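Side-chain contacts in histidine phosphotransferase (Caulobacter crescentus, PDB 2OOC), which probably relays phosphoryl groups through a histidine between partner proteins of a two-component phosphorelay and is an essential regulator of stalk biogenesis: residues A14-F19 with E29-F34; L33-A38 with D98-A103; L40-L45 with T90-A95; G51-V56 with R77-Q82; H57-A62 with F69-V74. All blocks are in the same frame, centred on the assembly; numbering follows the deposited sequence.

Contact 1: A14-F19 with E29-F34; sequences AYLEGF and EVLALF
Leu16 divides its two methyl branches between Val30 and Leu31. Its CG stands trans to the backbone N (chi1 -173°), which carries the fork out from helix 13-19 toward helix 24-41. There, CD1 of Leu16 lies 3.6 Å from CG1 of Val30, the side chains passing head to tail. The second branch meets a side chain set differently: Leu31 has CG trans to its carbonyl carbon (chi1 -66°), so that CD2 reaches back to the helix that its CB does not face. CD2 of Leu16 and CD2 of Leu31 are only 3.3 Å apart, tighter than an ordinary methyl contact. This is how the short helix 13-19 lies across the four-helix Hpt bundle: the local axes make 118° and pass 11.4 Å apart, leaving the gap to be bridged by side chains alone. Replacing Leu16 with an alanine would probably leave Val30 CG1 and Leu31 CD2 without their shared partner and open a gap beneath the short helix. Nearer the surface, CE1 of Phe19 comes obliquely to CG2 of Val30 at 4.2 Å, a looser touch. On the flank of the same short helix, Glu17 OE2 is hydrogen-bonded to Tyr102 OH of helix 85-111.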
# COMPACT_ATOMS: atom_id res chain seq x y z
N ALA A 14 2.52 7.32 -11.01
CA ALA A 14 3.51 8.29 -11.49
C ALA A 14 4.57 8.55 -10.40
O ALA A 14 5.78 8.68 -10.67
CB ALA A 14 2.82 9.55 -11.87
N TYR A 15 4.12 8.64 -9.15
CA TYR A 15 5.03 8.83 -8.01
C TYR A 15 6.02 7.69 -7.90
O TYR A 15 7.23 7.87 -7.83
CB TYR A 15 4.22 9.02 -6.72
CG TYR A 15 5.08 9.26 -5.51
CD1 TYR A 15 5.65 8.18 -4.83
CD2 TYR A 15 5.38 10.54 -5.06
CE1 TYR A 15 6.49 8.38 -3.76
CE2 TYR A 15 6.22 10.76 -3.98
CZ TYR A 15 6.76 9.65 -3.34
OH TYR A 15 7.54 9.93 -2.26
N LEU A 16 5.47 6.48 -7.98
CA LEU A 16 6.34 5.31 -7.88
C LEU A 16 7.32 5.20 -9.06
O LEU A 16 8.52 4.95 -8.89
CB LEU A 16 5.49 4.05 -7.79
CG LEU A 16 6.36 2.82 -7.50
CD1 LEU A 16 7.35 3.04 -6.34
CD2 LEU A 16 5.41 1.68 -7.25
N GLU A 17 6.83 5.48 -10.27
CA GLU A 17 7.70 5.45 -11.41
C GLU A 17 8.76 6.51 -11.29
O GLU A 17 9.92 6.34 -11.66
CB GLU A 17 6.85 5.62 -12.70
CG GLU A 17 5.97 4.42 -12.95
CD GLU A 17 4.84 4.65 -13.92
OE1 GLU A 17 4.67 5.82 -14.36
OE2 GLU A 17 4.12 3.64 -14.20
N GLY A 18 8.43 7.70 -10.74
CA GLY A 18 9.48 8.68 -10.49
C GLY A 18 10.55 8.24 -9.48
O GLY A 18 11.70 8.54 -9.65
N PHE A 19 10.10 7.66 -8.39
CA PHE A 19 11.00 7.07 -7.38
C PHE A 19 12.00 6.10 -8.04
O PHE A 19 13.18 6.11 -7.77
CB PHE A 19 10.17 6.35 -6.35
CG PHE A 19 10.98 5.80 -5.22
CD1 PHE A 19 11.54 4.53 -5.29
CD2 PHE A 19 11.24 6.60 -4.10
CE1 PHE A 19 12.35 4.05 -4.29
CE2 PHE A 19 12.00 6.11 -3.06
CZ PHE A 19 12.57 4.83 -3.15
N GLU A 29 10.32 -4.17 -7.95
CA GLU A 29 10.91 -4.44 -6.62
C GLU A 29 10.10 -3.82 -5.50
O GLU A 29 9.82 -4.44 -4.47
CB GLU A 29 12.31 -3.84 -6.58
CG GLU A 29 13.07 -4.04 -5.23
CD GLU A 29 14.20 -3.03 -5.00
OE1 GLU A 29 14.39 -2.07 -5.78
OE2 GLU A 29 14.94 -3.21 -4.01
N VAL A 30 9.80 -2.54 -5.69
CA VAL A 30 9.14 -1.81 -4.64
C VAL A 30 7.71 -2.35 -4.42
O VAL A 30 7.24 -2.48 -3.28
CB VAL A 30 9.15 -0.30 -4.95
CG1 VAL A 30 8.15 0.42 -4.00
CG2 VAL A 30 10.59 0.25 -4.86
N LEU A 31 7.04 -2.64 -5.52
CA LEU A 31 5.67 -3.21 -5.44
C LEU A 31 5.73 -4.54 -4.68
O LEU A 31 4.88 -4.85 -3.82
CB LEU A 31 5.01 -3.40 -6.80
CG LEU A 31 4.71 -2.09 -7.54
CD1 LEU A 31 4.09 -2.47 -8.81
CD2 LEU A 31 3.91 -1.15 -6.61
N ALA A 32 6.74 -5.37 -4.98
CA ALA A 32 6.89 -6.63 -4.26
C ALA A 32 7.18 -6.45 -2.76
O ALA A 32 6.57 -7.12 -1.93
CB ALA A 32 7.94 -7.50 -4.95
N LEU A 33 8.01 -5.46 -2.42
CA LEU A 33 8.26 -5.14 -1.03
C LEU A 33 7.00 -4.68 -0.31
O LEU A 33 6.75 -5.08 0.82
CB LEU A 33 9.34 -4.04 -0.96
CG LEU A 33 10.76 -4.47 -1.38
CD1 LEU A 33 11.73 -3.19 -1.41
CD2 LEU A 33 11.26 -5.59 -0.49
N PHE A 34 6.20 -3.87 -0.97
CA PHE A 34 5.00 -3.36 -0.35
C PHE A 34 4.03 -4.51 -0.08
O PHE A 34 3.43 -4.59 0.97
CB PHE A 34 4.30 -2.34 -1.22
CG PHE A 34 3.04 -1.78 -0.60
CD1 PHE A 34 3.11 -0.68 0.25
CD2 PHE A 34 1.82 -2.37 -0.81
CE1 PHE A 34 1.95 -0.22 0.84
CE2 PHE A 34 0.65 -1.90 -0.26
CZ PHE A 34 0.72 -0.83 0.62

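Contact 2: L33-A38 with D98-A103; sequences LFREQA and DIAAYA
Ile99 sends its two ends to different partners, CD1 to the ring of Phe34 and CG2 to the chain of Arg35. With CG1 opposite the carbonyl carbon (chi1 -74°) and the chain extended beyond it, CD1 reaches Phe34 CD2 at 3.4 Å and lies 3.6 Å from Phe34 CE2. It comes obliquely to the CD2-CE2 bond of the ring, and the two side chains are roughly perpendicular. The two helices involved, 24-41 and 85-111, are members of the four-helix bundle of Hpt domains; here they run roughly antiparallel at 145°, their local axes 11.4 Å apart. A serine in place of Ile99 would probably leave the CD2-CE2 bond of Phe34 and CD of Arg35 without the methyls that meet them from helix 85-111. In the arginine conformer described, one of two modelled, the chain runs antiparallel to that of Ile99, with Arg35 CD 3.7 Å from Ile99 CG2. A bend at chi3 (49°) turns the guanidinium beyond it, and NH1 of Arg35 meets CB of Ala100 at 3.7 Å, the methyl being near the guanidinium plane, at its edge. Deeper in, Phe34 also packs on Leu96 of helix 85-111 and on Val66 of helix 52-66.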
# COMPACT_ATOMS: atom_id res chain seq x y z
N LEU A 33 8.01 -5.46 -2.42
CA LEU A 33 8.26 -5.14 -1.03
C LEU A 33 7.00 -4.68 -0.31
O LEU A 33 6.75 -5.08 0.82
CB LEU A 33 9.34 -4.04 -0.96
CG LEU A 33 10.76 -4.47 -1.38
CD1 LEU A 33 11.73 -3.19 -1.41
CD2 LEU A 33 11.26 -5.59 -0.49
N PHE A 34 6.20 -3.87 -0.97
CA PHE A 34 5.00 -3.36 -0.35
C PHE A 34 4.03 -4.51 -0.08
O PHE A 34 3.43 -4.59 0.97
CB PHE A 34 4.30 -2.34 -1.22
CG PHE A 34 3.04 -1.78 -0.60
CD1 PHE A 34 3.11 -0.68 0.25
CD2 PHE A 34 1.82 -2.37 -0.81
CE1 PHE A 34 1.95 -0.22 0.84
CE2 PHE A 34 0.65 -1.90 -0.26
CZ PHE A 34 0.72 -0.83 0.62
N ARG A 35 3.92 -5.42 -1.04
CA ARG A 35 3.01 -6.54 -0.87
C ARG A 35 3.47 -7.42 0.29
O ARG A 35 2.67 -7.95 1.04
CB ARG A 35 2.83 -7.34 -2.19
CG ARG A 35 1.82 -6.67 -3.12
CD ARG A 35 2.00 -7.08 -4.58
NE ARG A 35 2.10 -8.53 -4.77
CZ ARG A 35 1.16 -9.32 -5.31
NH1 ARG A 35 -0.00 -8.82 -5.73
NH2 ARG A 35 1.39 -10.63 -5.42
N GLU A 36 4.78 -7.55 0.45
CA GLU A 36 5.36 -8.32 1.55
C GLU A 36 5.08 -7.68 2.90
O GLU A 36 4.66 -8.37 3.88
CB GLU A 36 6.87 -8.44 1.38
CG GLU A 36 7.31 -9.47 0.43
CD GLU A 36 8.86 -9.50 0.35
OE1 GLU A 36 9.50 -9.43 1.45
OE2 GLU A 36 9.40 -9.52 -0.80
N GLN A 37 5.28 -6.37 2.99
CA GLN A 37 4.96 -5.63 4.21
C GLN A 37 3.47 -5.75 4.50
O GLN A 37 3.05 -5.97 5.68
CB GLN A 37 5.28 -4.15 4.06
CG GLN A 37 6.69 -3.76 4.06
CD GLN A 37 7.08 -3.04 5.33
OE1 GLN A 37 7.47 -1.86 5.32
NE2 GLN A 37 6.99 -3.76 6.45
N ALA A 38 2.61 -5.61 3.49
CA ALA A 38 1.16 -5.75 3.69
C ALA A 38 0.82 -7.12 4.21
O ALA A 38 -0.02 -7.30 5.13
CB ALA A 38 0.38 -5.50 2.35
N ASP A 98 -4.96 -2.17 -6.80
CA ASP A 98 -4.25 -1.35 -7.79
C ASP A 98 -2.87 -1.92 -8.12
O ASP A 98 -2.50 -2.06 -9.25
CB ASP A 98 -4.07 0.08 -7.24
CG ASP A 98 -5.14 1.03 -7.67
OD1 ASP A 98 -6.29 0.55 -7.79
OD2 ASP A 98 -4.80 2.23 -7.85
N ILE A 99 -2.15 -2.25 -7.07
CA ILE A 99 -0.78 -2.76 -7.21
C ILE A 99 -0.77 -4.08 -7.94
O ILE A 99 0.05 -4.29 -8.86
CB ILE A 99 -0.13 -2.88 -5.83
CG1 ILE A 99 0.20 -1.46 -5.35
CG2 ILE A 99 1.11 -3.78 -5.87
CD1 ILE A 99 0.55 -1.45 -3.87
N ALA A 100 -1.68 -4.99 -7.58
CA ALA A 100 -1.75 -6.28 -8.26
C ALA A 100 -2.09 -6.13 -9.74
O ALA A 100 -1.57 -6.79 -10.65
CB ALA A 100 -2.74 -7.22 -7.56
N ALA A 101 -3.00 -5.22 -10.03
CA ALA A 101 -3.42 -4.95 -11.39
C ALA A 101 -2.32 -4.33 -12.27
O ALA A 101 -2.20 -4.61 -13.46
CB ALA A 101 -4.70 -4.06 -11.41
N TYR A 102 -1.50 -3.46 -11.65
CA TYR A 102 -0.39 -2.84 -12.33
C TYR A 102 0.64 -3.90 -12.69
O TYR A 102 1.12 -3.91 -13.82
CB TYR A 102 0.24 -1.80 -11.45
CG TYR A 102 1.40 -1.01 -12.04
CD1 TYR A 102 2.66 -1.54 -12.05
CD2 TYR A 102 1.21 0.26 -12.54
CE1 TYR A 102 3.74 -0.82 -12.52
CE2 TYR A 102 2.29 1.00 -13.02
CZ TYR A 102 3.54 0.44 -13.00
OH TYR A 102 4.64 1.12 -13.47
N ALA A 103 0.92 -4.80 -11.76
CA ALA A 103 1.83 -5.93 -12.04
C ALA A 103 1.29 -6.80 -13.17
O ALA A 103 2.00 -7.21 -14.10
CB ALA A 103 2.06 -6.74 -10.79

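Contact 3: L40-L45 with T90-A95; sequences LWAPML and TALDAA
Ala42 and Leu45 meet Leu92 in a small, wholly apolar contact, placed near the C-terminal end of helix 24-41, on the 3-10 segment 42-44 and the residue after it, and set against the N-terminal part of helix 85-111. The evidence is a single methyl group: CD2 of Leu92 lies 3.6 Å from CB of Ala42 and 4.0 Å from CD1 of Leu45. No hydrogen bond crosses the gap, and the summed buried surface is 84 Å². Leu92 projects its fork across because CG is trans to the backbone N (chi1 -179°); CD2 is the extended branch, nearly anti to CA, while chi2 (52°) turns CD1 aside. Leu45, in contrast, has CG trans to its own carbonyl carbon, and its side chain is set crosswise to that of Leu92. The backbone links both partners: Leu45 N donates to Ala42 O at 3.0 Å, an i to i+3 bond of the 3-10 turn, consistent with both side chains facing helix 85-111. Leu45 O is in turn hydrogen-bonded to Arg89 NH1, a polar tie to helix 85-111. Around this point the bundle closes in from two further helices, Leu71 of helix 69-79 packing on Leu92 and Val56 of helix 52-66 on Leu45.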
# COMPACT_ATOMS: atom_id res chain seq x y z
N LEU A 40 2.60 -9.09 6.06
CA LEU A 40 3.10 -9.15 7.45
C LEU A 40 2.16 -8.39 8.40
O LEU A 40 1.79 -8.90 9.47
CB LEU A 40 4.50 -8.59 7.54
CG LEU A 40 5.17 -8.61 8.95
CD1 LEU A 40 5.01 -9.99 9.56
CD2 LEU A 40 6.55 -8.13 8.87
N TRP A 41 1.83 -7.16 8.04
CA TRP A 41 1.15 -6.28 8.97
C TRP A 41 -0.37 -6.29 8.90
O TRP A 41 -1.05 -6.02 9.91
CB TRP A 41 1.72 -4.85 8.81
CG TRP A 41 3.12 -4.75 9.23
CD1 TRP A 41 4.23 -4.80 8.40
CD2 TRP A 41 3.64 -4.57 10.56
NE1 TRP A 41 5.38 -4.69 9.13
CE2 TRP A 41 5.06 -4.52 10.45
CE3 TRP A 41 3.05 -4.44 11.83
CZ2 TRP A 41 5.88 -4.32 11.53
CZ3 TRP A 41 3.90 -4.22 12.92
CH2 TRP A 41 5.28 -4.17 12.76
N ALA A 42 -0.98 -6.61 7.76
CA ALA A 42 -2.43 -6.53 7.62
C ALA A 42 -3.23 -7.39 8.59
O ALA A 42 -4.28 -6.98 9.07
CB ALA A 42 -2.89 -6.80 6.16
N PRO A 43 -2.75 -8.60 8.89
CA PRO A 43 -3.44 -9.41 9.89
C PRO A 43 -3.57 -8.74 11.27
O PRO A 43 -4.47 -9.11 12.03
CB PRO A 43 -2.62 -10.69 9.97
CG PRO A 43 -1.86 -10.74 8.75
CD PRO A 43 -1.60 -9.32 8.33
N MSE A 44 -2.75 -7.73 11.53
CA MSE A 44 -2.76 -7.04 12.82
C MSE A 44 -3.71 -5.88 12.89
O MSE A 44 -3.87 -5.27 13.95
CB MSE A 44 -1.40 -6.51 13.15
CG MSE A 44 -0.36 -7.58 13.01
SE MSE A 44 1.27 -6.83 13.53
CE MSE A 44 2.46 -8.17 12.91
N LEU A 45 -4.39 -5.58 11.77
CA LEU A 45 -5.32 -4.46 11.68
C LEU A 45 -6.67 -4.86 12.24
O LEU A 45 -7.71 -4.95 11.53
CB LEU A 45 -5.45 -3.97 10.24
CG LEU A 45 -4.14 -3.43 9.67
CD1 LEU A 45 -4.25 -3.20 8.20
CD2 LEU A 45 -3.77 -2.13 10.35
N THR A 90 -9.95 -1.40 4.39
CA THR A 90 -10.55 -1.24 3.06
C THR A 90 -9.74 -0.31 2.16
O THR A 90 -9.66 -0.56 0.97
CB THR A 90 -11.99 -0.83 3.17
OG1 THR A 90 -12.12 0.42 3.80
CG2 THR A 90 -12.86 -1.85 3.91
N ALA A 91 -9.03 0.67 2.75
CA ALA A 91 -8.05 1.49 2.02
C ALA A 91 -6.87 0.65 1.54
O ALA A 91 -6.40 0.80 0.42
CB ALA A 91 -7.55 2.69 2.87
N LEU A 92 -6.44 -0.31 2.39
CA LEU A 92 -5.35 -1.21 2.06
C LEU A 92 -5.78 -2.16 0.92
O LEU A 92 -5.06 -2.36 -0.05
CB LEU A 92 -4.91 -1.99 3.28
CG LEU A 92 -3.75 -2.96 3.04
CD1 LEU A 92 -2.48 -2.32 2.33
CD2 LEU A 92 -3.29 -3.66 4.37
N ASP A 93 -7.04 -2.65 1.02
CA ASP A 93 -7.59 -3.46 -0.09
C ASP A 93 -7.50 -2.70 -1.42
O ASP A 93 -7.08 -3.27 -2.43
CB ASP A 93 -9.03 -3.80 0.17
CG ASP A 93 -9.28 -4.84 1.24
OD1 ASP A 93 -8.32 -5.56 1.64
OD2 ASP A 93 -10.47 -4.96 1.70
N ALA A 94 -7.90 -1.42 -1.45
CA ALA A 94 -7.88 -0.64 -2.69
C ALA A 94 -6.45 -0.45 -3.20
O ALA A 94 -6.22 -0.50 -4.41
CB ALA A 94 -8.55 0.72 -2.44
N ALA A 95 -5.47 -0.28 -2.30
CA ALA A 95 -4.12 -0.09 -2.75
C ALA A 95 -3.58 -1.43 -3.32
O ALA A 95 -2.94 -1.42 -4.41
CB ALA A 95 -3.25 0.45 -1.57

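Contact 4: G51-V56 with R77-Q82; sequences GWKDAV and RCEAGQ
Val56 lays its CG1 methyl along the aliphatic part of Glu79, 3.8 Å from CG of that residue, the two side chains lying alongside with their ends pointing opposite ways. The valine branches serve separate neighbours. CG1, trans to the backbone N (chi1 171°), takes Glu79, while CG2, trans to the carbonyl carbon, lies 4.1 Å from SG of Cys78. Glu79 reaches this place although its CB does not face the other helix: its CG is opposite the carbonyl carbon (chi1 -75°) and the chain beyond is extended (chi2 172°), which carries the carboxylate alongside Val56 and toward Lys53. The charges of Lys53 and Glu79 do not join directly, since Lys53 NZ and Glu79 OE2 are 4.4 Å apart. One water links them instead, donating to Glu79 OE2 at 2.6 Å and to Lys53 O at 2.9 Å; it also accepts from Lys53 NZ at a distance short enough to treat with caution. The contact joins the first turn of helix 52-66 to the last turn of helix 69-79, two neighbours in the four-helix Hpt bundle. Just beyond Glu79 the helix closes in a Schellman motif, in which Gly81, at positive phi, donates from N to Cys78 O at 2.9 Å, and Gln82 N donates to Arg77 O at 2.8 Å. The other carboxylate oxygen, Glu79 OE1, makes a salt bridge with Lys60 NZ, one turn further along helix 52-66. Behind the apolar pair, Leu85 of helix 85-111 packs on both Val56 and Cys78.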
# COMPACT_ATOMS: atom_id res chain seq x y z
N GLY A 51 -0.80 -5.67 18.12
CA GLY A 51 -0.04 -5.06 17.01
C GLY A 51 -0.65 -3.96 16.23
O GLY A 51 0.02 -3.40 15.39
N TRP A 52 -1.94 -3.70 16.45
CA TRP A 52 -2.67 -2.84 15.57
C TRP A 52 -2.07 -1.46 15.40
O TRP A 52 -1.99 -0.95 14.27
CB TRP A 52 -4.16 -2.79 15.94
CG TRP A 52 -4.51 -1.97 17.07
CD1 TRP A 52 -4.72 -2.41 18.36
CD2 TRP A 52 -4.67 -0.52 17.14
NE1 TRP A 52 -5.02 -1.36 19.20
CE2 TRP A 52 -5.00 -0.20 18.48
CE3 TRP A 52 -4.57 0.50 16.21
CZ2 TRP A 52 -5.19 1.09 18.91
CZ3 TRP A 52 -4.80 1.79 16.64
CH2 TRP A 52 -5.11 2.08 17.97
N LYS A 53 -1.58 -0.88 16.48
CA LYS A 53 -1.10 0.49 16.43
C LYS A 53 0.18 0.54 15.65
O LYS A 53 0.41 1.46 14.85
CB LYS A 53 -0.95 1.06 17.85
CG LYS A 53 -0.56 2.52 17.87
CD LYS A 53 -1.65 3.43 17.38
CE LYS A 53 -1.33 4.91 17.70
NZ LYS A 53 0.04 5.30 17.19
N ASP A 54 1.06 -0.42 15.91
CA ASP A 54 2.31 -0.50 15.16
C ASP A 54 2.05 -0.79 13.69
O ASP A 54 2.76 -0.31 12.84
CB ASP A 54 3.21 -1.55 15.81
CG ASP A 54 3.78 -1.08 17.12
OD1 ASP A 54 4.37 0.04 17.16
OD2 ASP A 54 3.68 -1.88 18.07
N ALA A 55 1.10 -1.63 13.43
CA ALA A 55 0.66 -1.94 12.07
C ALA A 55 0.19 -0.69 11.34
O ALA A 55 0.60 -0.45 10.18
CB ALA A 55 -0.37 -3.06 12.03
N VAL A 56 -0.65 0.12 11.97
CA VAL A 56 -1.13 1.35 11.31
C VAL A 56 0.05 2.25 11.00
O VAL A 56 0.17 2.80 9.88
CB VAL A 56 -2.20 2.09 12.13
CG1 VAL A 56 -2.48 3.48 11.51
CG2 VAL A 56 -3.45 1.22 12.21
N ARG A 77 -5.48 9.39 9.93
CA ARG A 77 -6.77 9.68 10.55
C ARG A 77 -7.10 8.65 11.62
O ARG A 77 -7.64 8.97 12.67
CB ARG A 77 -7.89 9.73 9.52
CG ARG A 77 -7.87 10.93 8.59
CD ARG A 77 -9.18 11.12 7.88
NE ARG A 77 -9.34 10.28 6.70
CZ ARG A 77 -8.96 10.61 5.46
NH1 ARG A 77 -8.37 11.77 5.21
NH2 ARG A 77 -9.18 9.76 4.47
N CYS A 78 -6.76 7.38 11.37
CA CYS A 78 -7.00 6.31 12.32
C CYS A 78 -6.19 6.63 13.58
O CYS A 78 -6.71 6.54 14.69
CB CYS A 78 -6.63 4.93 11.71
SG CYS A 78 -6.81 3.56 12.81
N GLU A 79 -4.94 7.06 13.41
CA GLU A 79 -4.09 7.41 14.53
C GLU A 79 -4.68 8.58 15.32
O GLU A 79 -4.44 8.68 16.52
CB GLU A 79 -2.71 7.78 14.02
CG GLU A 79 -1.88 6.58 13.59
CD GLU A 79 -0.58 6.93 12.90
OE1 GLU A 79 -0.42 8.07 12.38
OE2 GLU A 79 0.30 6.03 12.90
N ALA A 80 -5.44 9.44 14.66
CA ALA A 80 -6.11 10.61 15.29
C ALA A 80 -7.48 10.23 15.86
O ALA A 80 -8.21 11.10 16.36
CB ALA A 80 -6.28 11.74 14.27
N GLY A 81 -7.84 8.94 15.81
CA GLY A 81 -9.13 8.46 16.22
C GLY A 81 -10.28 8.84 15.32
O GLY A 81 -11.43 8.67 15.73
N GLN A 82 -9.99 9.29 14.08
CA GLN A 82 -10.97 9.78 13.09
C GLN A 82 -11.38 8.72 12.06
O GLN A 82 -12.23 8.97 11.21
CB GLN A 82 -10.40 10.94 12.27
CG GLN A 82 -9.69 12.07 13.00
CD GLN A 82 -9.06 13.04 12.00
OE1 GLN A 82 -7.83 13.11 11.85
NE2 GLN A 82 -9.90 13.75 11.27
O HOH W 1 0.06 4.37 14.86

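Contact 5: H57-A62 with F69-V74; sequences HTVKGA and FNLGEV
The flat group between Lys60 and Gly72 is a peptide, not a ring: the lysine's methylenes pack beside the oxygen of the Gly72 carbonyl, with CG of Lys60 3.7 Å and CD 4.1 Å from Gly72 O. The C=O···CG angle is about 119°, so the chain comes obliquely from beside the oxygen, not over the middle of the peptide. The aromatic groups of the two segments lie apart from this: the Phe69 ring makes a T-shaped stack with Tyr15 of helix 13-19. Lys60 passes Gly72 extended, its CG opposite the backbone N (chi1 -180°), and bends at chi3 (69°); NZ then forms a salt bridge with Glu79 OE1 in the last turn of helix 69-79. Gly72 has no side chain to come between the helices, whose Lys60 CA and Gly72 CA are 4.6 Å apart, which probably helps this close approach. Deeper in the bundle, CG1 of Val59 sits against the fork of Leu71, 3.8 Å from CD2 and 4.0 Å from CD1 of that residue, one side chain lying across the other.

His57 to Gly61 spells the HxxKG signature of Hpt domains, in which the histidine carries the phosphoryl group; His57 is thus probably the phosphorylated residue, and Gly61, one turn on, puts no side chain beside it. Helices 52-66 and 69-79 form a helical hairpin here, and Leu71 continues from it onto Ala91 and Leu92 of helix 85-111 and Phe34 of helix 24-41.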
# COMPACT_ATOMS: atom_id res chain seq x y z
N HIS A 57 0.96 2.42 11.94
CA HIS A 57 2.14 3.23 11.72
C HIS A 57 2.98 2.73 10.55
O HIS A 57 3.45 3.51 9.73
CB HIS A 57 2.99 3.23 13.01
CG HIS A 57 4.31 3.90 12.85
ND1 HIS A 57 4.46 5.28 12.91
CD2 HIS A 57 5.56 3.40 12.65
CE1 HIS A 57 5.73 5.59 12.71
NE2 HIS A 57 6.41 4.47 12.54
N THR A 58 3.21 1.43 10.50
CA THR A 58 4.08 0.83 9.51
C THR A 58 3.42 0.91 8.13
O THR A 58 4.03 1.31 7.16
CB THR A 58 4.42 -0.63 9.90
OG1 THR A 58 5.04 -0.62 11.19
CG2 THR A 58 5.34 -1.29 8.85
N VAL A 59 2.14 0.58 8.04
CA VAL A 59 1.37 0.70 6.78
C VAL A 59 1.40 2.12 6.30
O VAL A 59 1.55 2.36 5.10
CB VAL A 59 -0.06 0.13 6.90
CG1 VAL A 59 -0.86 0.44 5.64
CG2 VAL A 59 0.02 -1.41 7.16
N LYS A 60 1.29 3.09 7.21
CA LYS A 60 1.26 4.49 6.83
C LYS A 60 2.53 4.84 6.10
O LYS A 60 2.49 5.46 5.03
CB LYS A 60 1.06 5.39 8.04
CG LYS A 60 1.01 6.86 7.74
CD LYS A 60 0.83 7.72 9.00
CE LYS A 60 2.01 7.71 9.88
NZ LYS A 60 1.88 8.69 11.05
N GLY A 61 3.66 4.43 6.65
CA GLY A 61 4.91 4.79 6.01
C GLY A 61 5.14 4.06 4.70
O GLY A 61 5.69 4.64 3.72
N ALA A 62 4.73 2.80 4.64
CA ALA A 62 4.89 2.00 3.41
C ALA A 62 4.04 2.60 2.32
O ALA A 62 4.43 2.69 1.15
CB ALA A 62 4.49 0.57 3.60
N PHE A 69 -1.26 7.32 -1.40
CA PHE A 69 -1.41 8.50 -0.53
C PHE A 69 -2.71 8.48 0.24
O PHE A 69 -2.71 8.88 1.40
CB PHE A 69 -1.20 9.81 -1.30
CG PHE A 69 0.22 9.96 -1.75
CD1 PHE A 69 1.23 9.94 -0.81
CD2 PHE A 69 0.55 10.02 -3.09
CE1 PHE A 69 2.57 10.03 -1.18
CE2 PHE A 69 1.89 10.12 -3.45
CZ PHE A 69 2.87 10.11 -2.50
N ASN A 70 -3.80 8.02 -0.40
CA ASN A 70 -5.06 7.92 0.33
C ASN A 70 -4.95 6.97 1.54
O ASN A 70 -5.39 7.29 2.62
CB ASN A 70 -6.17 7.44 -0.58
CG ASN A 70 -7.49 7.14 0.22
OD1 ASN A 70 -8.14 8.08 0.76
ND2 ASN A 70 -7.86 5.85 0.33
N LEU A 71 -4.30 5.81 1.34
CA LEU A 71 -4.08 4.88 2.44
C LEU A 71 -3.29 5.53 3.55
O LEU A 71 -3.56 5.40 4.73
CB LEU A 71 -3.42 3.64 1.91
CG LEU A 71 -2.85 2.64 2.90
CD1 LEU A 71 -3.99 2.13 3.80
CD2 LEU A 71 -2.16 1.44 2.21
N GLY A 72 -2.23 6.26 3.21
CA GLY A 72 -1.49 7.00 4.19
C GLY A 72 -2.34 7.95 5.00
O GLY A 72 -2.22 7.99 6.21
N GLU A 73 -3.21 8.68 4.33
CA GLU A 73 -4.13 9.59 5.01
C GLU A 73 -5.08 8.88 5.93
O GLU A 73 -5.34 9.35 7.02
CB GLU A 73 -4.92 10.45 4.03
CG GLU A 73 -4.06 11.41 3.25
N VAL A 74 -5.67 7.79 5.47
CA VAL A 74 -6.58 7.00 6.28
C VAL A 74 -5.86 6.50 7.53
O VAL A 74 -6.37 6.54 8.64
CB VAL A 74 -7.16 5.84 5.49
CG1 VAL A 74 -8.00 4.98 6.43
CG2 VAL A 74 -8.04 6.33 4.31

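Along the chain contact 1 comes first, contact 2 beginning at Leu33 and Phe34, where contact 1 ends, and contacts 2, 3, 4 and 5 enclose one another, contact 5 innermost. Contacts 2 and 3 lie about 11 Å apart, centre to centre, on helices 24-41 and 85-111; contacts 4 and 5, about 10 Å apart, share helices 52-66 and 69-79. Together the two pairs tie up the four-helix Hpt bundle. Contact 1 sets helix 13-19 on the bundle and lies furthest from contact 4, about 24 Å between centres. Phe34 touches Leu92 of contact 3 and Ala62 and Leu71 of contact 5, so the helices of both pairs meet round it, one of them carrying the probable phosphorylated histidine.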